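Ribokinase (Staphylococcus aureus, PDB 3RY7) catalyses the ATP- and magnesium-dependent phosphorylation of D-ribose at O-5, yielding D-ribose 5-phosphate, and is activated by monovalent cations. Local coordinates at residues 141-144 with 145-149; 153-157 with 158-162; 175-178 with 179-182; 255-258 with 259-263. All coordinates share one frame; numbering follows the deposited sequence.

Interaction 1 of 4, residues 141-144 with 145-149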
# COMPACT_ATOMS: atom_id res chain seq x y z
N LEU A 141 -2.72 13.39 23.88
CA LEU A 141 -3.33 14.67 24.17
C LEU A 141 -4.39 15.13 23.15
O LEU A 141 -4.66 16.32 23.05
CB LEU A 141 -2.25 15.75 24.35
CG LEU A 141 -1.23 15.49 25.46
CD1 LEU A 141 -0.19 16.60 25.56
CD2 LEU A 141 -1.96 15.34 26.80
N GLU A 142 -4.98 14.21 22.39
CA GLU A 142 -6.14 14.55 21.54
C GLU A 142 -7.45 14.36 22.31
O GLU A 142 -8.55 14.35 21.74
CB GLU A 142 -6.12 13.75 20.22
CG GLU A 142 -4.89 14.11 19.37
CD GLU A 142 -4.92 13.53 17.95
OE1 GLU A 142 -5.52 12.46 17.74
OE2 GLU A 142 -4.33 14.17 17.06
N VAL A 143 -7.31 14.24 23.63
CA VAL A 143 -8.42 14.09 24.55
C VAL A 143 -8.10 15.05 25.73
O VAL A 143 -6.94 15.45 25.91
CB VAL A 143 -8.53 12.59 24.93
CG1 VAL A 143 -8.46 12.38 26.41
CG2 VAL A 143 -9.75 11.92 24.29
N PRO A 144 -9.12 15.46 26.51
CA PRO A 144 -8.80 16.55 27.45
C PRO A 144 -7.98 16.08 28.65
O PRO A 144 -8.12 14.96 29.14
CB PRO A 144 -10.18 17.06 27.91
CG PRO A 144 -11.16 16.50 26.89
CD PRO A 144 -10.57 15.19 26.45
N ILE A 145 -7.10 16.95 29.10
CA ILE A 145 -6.24 16.67 30.25
C ILE A 145 -6.99 16.18 31.51
O ILE A 145 -6.57 15.19 32.12
CB ILE A 145 -5.31 17.87 30.54
CG1 ILE A 145 -4.17 17.87 29.50
CG2 ILE A 145 -4.76 17.83 31.98
CD1 ILE A 145 -3.44 19.19 29.39
N PRO A 146 -8.11 16.84 31.90
CA PRO A 146 -8.84 16.35 33.09
C PRO A 146 -9.34 14.91 32.92
O PRO A 146 -9.38 14.16 33.89
CB PRO A 146 -10.01 17.35 33.25
CG PRO A 146 -9.56 18.59 32.52
CD PRO A 146 -8.70 18.08 31.36
N ALA A 147 -9.69 14.50 31.70
CA ALA A 147 -10.03 13.10 31.50
C ALA A 147 -8.83 12.19 31.71
O ALA A 147 -8.96 11.09 32.27
CB ALA A 147 -10.63 12.87 30.10
N ILE A 148 -7.66 12.62 31.22
CA ILE A 148 -6.46 11.81 31.36
C ILE A 148 -6.04 11.71 32.84
O ILE A 148 -5.71 10.63 33.32
CB ILE A 148 -5.30 12.36 30.50
CG1 ILE A 148 -5.65 12.37 29.00
CG2 ILE A 148 -4.03 11.50 30.73
CD1 ILE A 148 -4.66 13.12 28.17
N ILE A 149 -6.09 12.83 33.55
CA ILE A 149 -5.78 12.84 34.99
C ILE A 149 -6.64 11.82 35.73
O ILE A 149 -6.15 11.03 36.55
CB ILE A 149 -5.97 14.24 35.58
CG1 ILE A 149 -4.86 15.17 35.12
CG2 ILE A 149 -5.98 14.18 37.11
CD1 ILE A 149 -5.09 16.63 35.50
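Ile148 reaches back from the first turn of helix 145-157 to meet Leu141 and Val143, the buried half of a strand-loop-helix junction. Pro144 stands at the N-cap of this helix and contributes its carbonyl. Ile148 N donates to Pro144 O at 3.2 Å, in the carbonyl plane with an N-H...O angle of 154°, while Ala147 N gives the same oxygen a weak, strongly bent second bond.

On the packed side, CG1 of Ile148 lies anti to its carbonyl carbon (chi1 -61°), and the extended chain carries CD1 back toward the loop. Val143 CG1 approaches Ile148 CG1 to 3.8 Å, and Leu141 crosses the isoleucine nearly at a right angle. Leu176 of helix 174-177 also touches Ile148.

The other side is looser and more open to solvent. There Pro146 sits exposed, with its CD 3.9 Å from Pro144 CB. As the second residue of the helix, Pro146 loses no i to i-4 bond by lacking an N-H, since the would-be acceptor lies in the loop.

Glu142 turns away from the helix toward the ribose site, where its carboxylate bonds Ser10 OG, Lys42 N and a glycerol, consistent with its assignment to substrate binding. Deep in the packed half, the Leu141-Ile148 contact is made by methyl groups, Leu141 CD2 lying 3.8 Å from Ile148 CD1.

Interaction 2 of 4, residues 153-157 with 158-162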
# COMPACT_ATOMS: atom_id res chain seq x y z
N GLU A 153 -5.28 8.59 37.71
CA GLU A 153 -5.52 8.47 39.17
C GLU A 153 -6.02 7.08 39.52
O GLU A 153 -5.51 6.42 40.44
CB GLU A 153 -6.49 9.53 39.67
CG GLU A 153 -5.88 10.92 39.70
CD GLU A 153 -6.95 12.00 39.87
OE1 GLU A 153 -8.11 11.70 39.51
OE2 GLU A 153 -6.61 13.13 40.32
N ILE A 154 -6.98 6.60 38.74
CA ILE A 154 -7.49 5.25 38.89
C ILE A 154 -6.41 4.20 38.69
O ILE A 154 -6.29 3.26 39.50
CB ILE A 154 -8.63 4.97 37.89
CG1 ILE A 154 -9.85 5.86 38.20
CG2 ILE A 154 -9.02 3.50 37.89
CD1 ILE A 154 -10.94 5.76 37.14
N ALA A 155 -5.65 4.35 37.61
CA ALA A 155 -4.57 3.42 37.30
C ALA A 155 -3.55 3.36 38.43
O ALA A 155 -3.26 2.30 38.96
CB ALA A 155 -3.88 3.84 36.00
N LYS A 156 -3.01 4.53 38.78
CA LYS A 156 -1.95 4.64 39.76
C LYS A 156 -2.39 4.09 41.12
O LYS A 156 -1.62 3.41 41.80
CB LYS A 156 -1.53 6.11 39.88
CG LYS A 156 -0.32 6.39 40.73
CD LYS A 156 0.63 7.35 40.02
CE LYS A 156 1.89 7.64 40.85
NZ LYS A 156 1.58 8.34 42.14
N ALA A 157 -3.64 4.35 41.48
CA ALA A 157 -4.18 3.92 42.77
C ALA A 157 -4.25 2.41 42.85
O ALA A 157 -4.13 1.85 43.94
CB ALA A 157 -5.56 4.52 43.00
N HIS A 158 -4.44 1.75 41.72
CA HIS A 158 -4.50 0.29 41.69
C HIS A 158 -3.24 -0.41 41.10
O HIS A 158 -3.31 -1.55 40.65
CB HIS A 158 -5.76 -0.17 40.94
CG HIS A 158 -7.04 0.26 41.60
ND1 HIS A 158 -7.59 -0.43 42.66
CD2 HIS A 158 -7.86 1.30 41.35
CE1 HIS A 158 -8.71 0.18 43.03
NE2 HIS A 158 -8.89 1.23 42.26
N GLY A 159 -2.10 0.26 41.11
CA GLY A 159 -0.85 -0.35 40.66
C GLY A 159 -0.72 -0.56 39.15
O GLY A 159 0.13 -1.32 38.68
N VAL A 160 -1.55 0.13 38.37
CA VAL A 160 -1.50 0.01 36.91
C VAL A 160 -0.54 1.06 36.33
O VAL A 160 -0.62 2.24 36.67
CB VAL A 160 -2.91 0.15 36.30
CG1 VAL A 160 -2.85 0.13 34.77
CG2 VAL A 160 -3.82 -0.96 36.84
N THR A 161 0.38 0.61 35.47
CA THR A 161 1.39 1.50 34.87
C THR A 161 0.80 2.52 33.90
O THR A 161 0.07 2.17 32.98
CB THR A 161 2.46 0.67 34.12
OG1 THR A 161 3.01 -0.29 35.03
CG2 THR A 161 3.57 1.57 33.58
N THR A 162 1.10 3.80 34.11
CA THR A 162 0.59 4.83 33.22
C THR A 162 1.60 5.27 32.17
O THR A 162 2.78 5.47 32.47
CB THR A 162 0.12 6.06 33.98
OG1 THR A 162 1.22 6.63 34.70
CG2 THR A 162 -1.01 5.70 34.94
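Ala155 O receives two N-H groups where helix 145-157 ends: Val160 N at 2.8 Å, and His158 N in a weak, bent bond. The first is the outer bond of a Schellman motif; the inner one runs from Gly159 N to Lys156 O at 3.3 Å. Gly159 is the C-prime residue, and its positive phi of 73° reverses the chain, so that the helix passes into strand 161-165 and completes a beta-alpha-beta unit with strand 136-140. Both Schellman donors stand above the plane of the carbonyl they use, Gly159 N the more steeply, at 71° out of it. Together these bonds take up the carbonyls of Ala155 and Lys156 at the end of the helix.

His158 leaves helical geometry but still gives its backbone N to Ile154 O at 3.3 Å. Its CG is anti to the carbonyl carbon (chi1 -63°), which folds the imidazole back along the helix and brings Ile154 O to the ring edge, near its plane and 3.1 Å from His158 CD2. Ile132 of helix 128-132 also touches this exposed ring.

The seam against the sheet is buried and largely apolar. Val160 and Ala155 both lie on Val137 of strand 136-140, and Ala155 CB is 3.8 Å from Val160 CB. Thr162 contributes a methyl here, its hydroxyl being taken up by the turn at Leu179 and Asp181. That methyl, Thr162 CG2, comes to 3.6 Å from Ala155 CB.

Interaction 3 of 4, residues 175-178 with 179-182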
# COMPACT_ATOMS: atom_id res chain seq x y z
N GLU A 175 -0.57 18.20 38.40
CA GLU A 175 -1.59 17.22 38.72
C GLU A 175 -1.52 16.01 37.77
O GLU A 175 -1.85 14.88 38.15
CB GLU A 175 -2.97 17.88 38.70
CG GLU A 175 -4.10 17.03 39.26
CD GLU A 175 -5.43 17.78 39.25
OE1 GLU A 175 -6.47 17.17 38.89
OE2 GLU A 175 -5.44 18.99 39.60
N LEU A 176 -1.09 16.24 36.53
CA LEU A 176 -0.96 15.15 35.56
C LEU A 176 0.47 14.61 35.56
O LEU A 176 0.69 13.41 35.55
CB LEU A 176 -1.35 15.61 34.14
CG LEU A 176 -1.10 14.54 33.04
CD1 LEU A 176 -1.77 13.22 33.37
CD2 LEU A 176 -1.52 15.02 31.66
N LEU A 177 1.43 15.53 35.53
CA LEU A 177 2.84 15.13 35.44
C LEU A 177 3.18 14.12 36.51
O LEU A 177 3.93 13.18 36.26
CB LEU A 177 3.75 16.35 35.56
CG LEU A 177 3.66 17.26 34.34
CD1 LEU A 177 4.41 18.57 34.57
CD2 LEU A 177 4.18 16.52 33.11
N SER A 178 2.59 14.30 37.68
CA SER A 178 2.94 13.48 38.84
C SER A 178 2.25 12.13 38.81
O SER A 178 2.44 11.32 39.72
CB SER A 178 2.55 14.22 40.12
OG SER A 178 1.14 14.16 40.31
N LEU A 179 1.44 11.88 37.78
CA LEU A 179 0.73 10.62 37.66
C LEU A 179 1.32 9.72 36.58
O LEU A 179 0.87 8.58 36.39
CB LEU A 179 -0.76 10.88 37.34
CG LEU A 179 -1.55 11.73 38.35
CD1 LEU A 179 -3.03 11.89 37.91
CD2 LEU A 179 -1.44 11.10 39.73
N ILE A 180 2.31 10.23 35.86
CA ILE A 180 2.87 9.53 34.69
C ILE A 180 4.05 8.65 35.06
O ILE A 180 5.03 9.13 35.63
CB ILE A 180 3.37 10.54 33.65
CG1 ILE A 180 2.22 11.46 33.21
CG2 ILE A 180 4.02 9.82 32.45
CD1 ILE A 180 2.69 12.71 32.52
N ASP A 181 3.96 7.36 34.73
CA ASP A 181 5.06 6.43 34.96
C ASP A 181 6.07 6.41 33.78
O ASP A 181 7.29 6.37 33.99
CB ASP A 181 4.48 5.04 35.22
CG ASP A 181 3.67 4.99 36.52
OD1 ASP A 181 3.90 5.86 37.40
OD2 ASP A 181 2.81 4.10 36.67
N ILE A 182 5.54 6.47 32.56
CA ILE A 182 6.34 6.42 31.34
C ILE A 182 5.91 7.55 30.43
O ILE A 182 4.74 7.62 30.05
CB ILE A 182 6.11 5.11 30.57
CG1 ILE A 182 6.24 3.89 31.48
CG2 ILE A 182 7.05 5.00 29.36
CD1 ILE A 182 6.20 2.56 30.69
O HOH W 1 5.28 11.20 38.09
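The flat groups joining Leu176 to Leu179 and Ile180 are backbone carbonyls, and the Leu176 group is approached out of its plane. Leu179 N donates to Leu176 O at 2.8 Å from a position 53° above the carbonyl plane, with a fairly straight N-H...O angle of 159°. The same oxygen is also met by carbon, Ile180 CG1 lying 3.4 Å away. One residue earlier, the Glu175 carbonyl is covered by the Leu179 side chain, whose CG and CD1 both approach Glu175 O, the former to 3.2 Å. Leu179 reaches it because CG is anti to its own carbonyl carbon (chi1 -59°), which turns the isobutyl group back over the end of the helix.

Helix 174-177 finishes in a type I beta turn from Leu177 to Ile180, closed by a weak bond of 3.4 Å between Ile180 N and Leu177 O. A water placed 3.0 Å from Leu177 O lies within hydrogen-bonding distance of Ile180 O too and can bridge the two carbonyls across the mouth of the turn. The chain then enters the short strand 182-183 of the central sheet.

On the buried side, Leu177 and Ile180 lie alongside each other, pointing the same way, with Leu177 CD2 4.1 Å from Ile180 CD1. Leu176 CG is a second apolar neighbour of Ile180 CD1, and Leu176 packs on Ile149 and Phe152 of helix 145-157. Ile180 itself also rests on Leu164 of strand 161-165.

Interaction 4 of 4, residues 255-258 with 259-263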
# COMPACT_ATOMS: atom_id res chain seq x y z
N THR A 255 2.26 3.72 15.92
CA THR A 255 2.55 2.29 15.78
C THR A 255 3.73 1.89 16.69
O THR A 255 3.74 0.80 17.25
CB THR A 255 2.86 1.92 14.30
OG1 THR A 255 1.72 2.21 13.47
CG2 THR A 255 3.25 0.44 14.16
N PHE A 256 4.70 2.79 16.84
CA PHE A 256 5.83 2.53 17.74
C PHE A 256 5.32 2.39 19.19
O PHE A 256 5.68 1.45 19.89
CB PHE A 256 6.86 3.66 17.66
CG PHE A 256 7.90 3.60 18.76
CD1 PHE A 256 8.91 2.65 18.74
CD2 PHE A 256 7.84 4.50 19.84
CE1 PHE A 256 9.86 2.60 19.76
CE2 PHE A 256 8.78 4.45 20.87
CZ PHE A 256 9.79 3.50 20.83
N ILE A 257 4.46 3.32 19.60
CA ILE A 257 3.93 3.31 20.96
C ILE A 257 3.07 2.09 21.24
O ILE A 257 3.18 1.46 22.30
CB ILE A 257 3.13 4.59 21.25
CG1 ILE A 257 4.10 5.75 21.42
CG2 ILE A 257 2.29 4.42 22.50
CD1 ILE A 257 3.55 7.05 20.97
N GLY A 258 2.25 1.71 20.26
CA GLY A 258 1.35 0.59 20.46
C GLY A 258 2.14 -0.67 20.67
O GLY A 258 1.85 -1.48 21.57
N ALA A 259 3.16 -0.84 19.83
CA ALA A 259 3.96 -2.06 19.83
C ALA A 259 4.88 -2.08 21.06
O ALA A 259 5.03 -3.12 21.71
CB ALA A 259 4.77 -2.16 18.54
N PHE A 260 5.48 -0.93 21.36
CA PHE A 260 6.33 -0.76 22.53
C PHE A 260 5.59 -1.27 23.75
O PHE A 260 6.07 -2.17 24.44
CB PHE A 260 6.71 0.72 22.72
CG PHE A 260 7.33 1.04 24.06
CD1 PHE A 260 6.64 1.80 25.00
CD2 PHE A 260 8.61 0.59 24.37
CE1 PHE A 260 7.22 2.11 26.23
CE2 PHE A 260 9.19 0.90 25.61
CZ PHE A 260 8.49 1.65 26.54
N VAL A 261 4.40 -0.73 23.97
CA VAL A 261 3.59 -1.13 25.12
C VAL A 261 3.15 -2.61 25.08
O VAL A 261 3.06 -3.25 26.13
CB VAL A 261 2.36 -0.20 25.28
CG1 VAL A 261 1.44 -0.72 26.36
CG2 VAL A 261 2.82 1.20 25.59
N SER A 262 2.89 -3.14 23.89
CA SER A 262 2.52 -4.56 23.76
C SER A 262 3.64 -5.50 24.25
O SER A 262 3.39 -6.60 24.74
CB SER A 262 2.17 -4.90 22.30
OG SER A 262 3.32 -4.91 21.46
N ARG A 263 4.87 -5.02 24.13
CA ARG A 263 6.06 -5.83 24.36
C ARG A 263 6.67 -5.62 25.76
O ARG A 263 7.36 -6.50 26.27
CB ARG A 263 7.09 -5.51 23.26
CG ARG A 263 8.46 -6.14 23.45
CD ARG A 263 8.35 -7.63 23.67
NE ARG A 263 7.82 -8.33 22.51
CZ ARG A 263 8.57 -8.93 21.59
NH1 ARG A 263 9.90 -8.91 21.69
NH2 ARG A 263 7.98 -9.56 20.57
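Ala259, Gly258 and Phe260 carry this turn of helix 252-263, and backbone bonds between residues four apart hold it. Ala259 N donates to Thr255 O at 3.1 Å, and the methyl of Ala259 rests beside the same oxygen. Gly258 gives its carbonyl to Ser262 N at 3.0 Å. Phe260 N makes the shortest of the four bonds that join the two halves, 2.8 Å to Phe256 O, while the straightest is that of Val261 N to Ile257 O, at 172°.

Phe260 CG is anti to its backbone N (chi1 167°), and Phe256 takes a similar torsion, so both rings leave the same flank. Their planes are nearly parallel, but a large offset, with centroids 6.0 Å apart, leaves little ring-over-ring contact. Both rings pack on Leu220 of strand 218-222; Phe256 also touches Asn279 and Phe260 touches Ile275, both of helix 271-283. On another flank, Ile257 and Val261 meet Val138 of strand 136-140.

Asp254, the probable proton acceptor, immediately precedes this turn. The four unbroken backbone bonds and the small stacking overlap suggest that the aromatic pair serves mainly to pack the helix on strand 218-222 and helix 271-283, rather than to hold its own turn together.

In the fold
Interactions 1 and 2 lie in series on helix 145-157, at its start and its end, with centres 16 Å apart. Interaction 3 packs against both: Ile149 CG1 is 3.7 Å from Leu176 CB, and Thr162 OG1 probably bonds Leu179 O at 2.6 Å and Asp181 N at 2.8 Å, tying the turn after helix 174-177 to strand 161-165. Interaction 4 lies 19 to 20 Å from the other three, centre to centre, touching only interaction 3, through Ile182 CG2 and Phe260 CE1. Interactions 1 and 4 adjoin the active site, at Glu142 of the ribose site and just after Asp254; interactions 2 and 3 are structural and lie away from it.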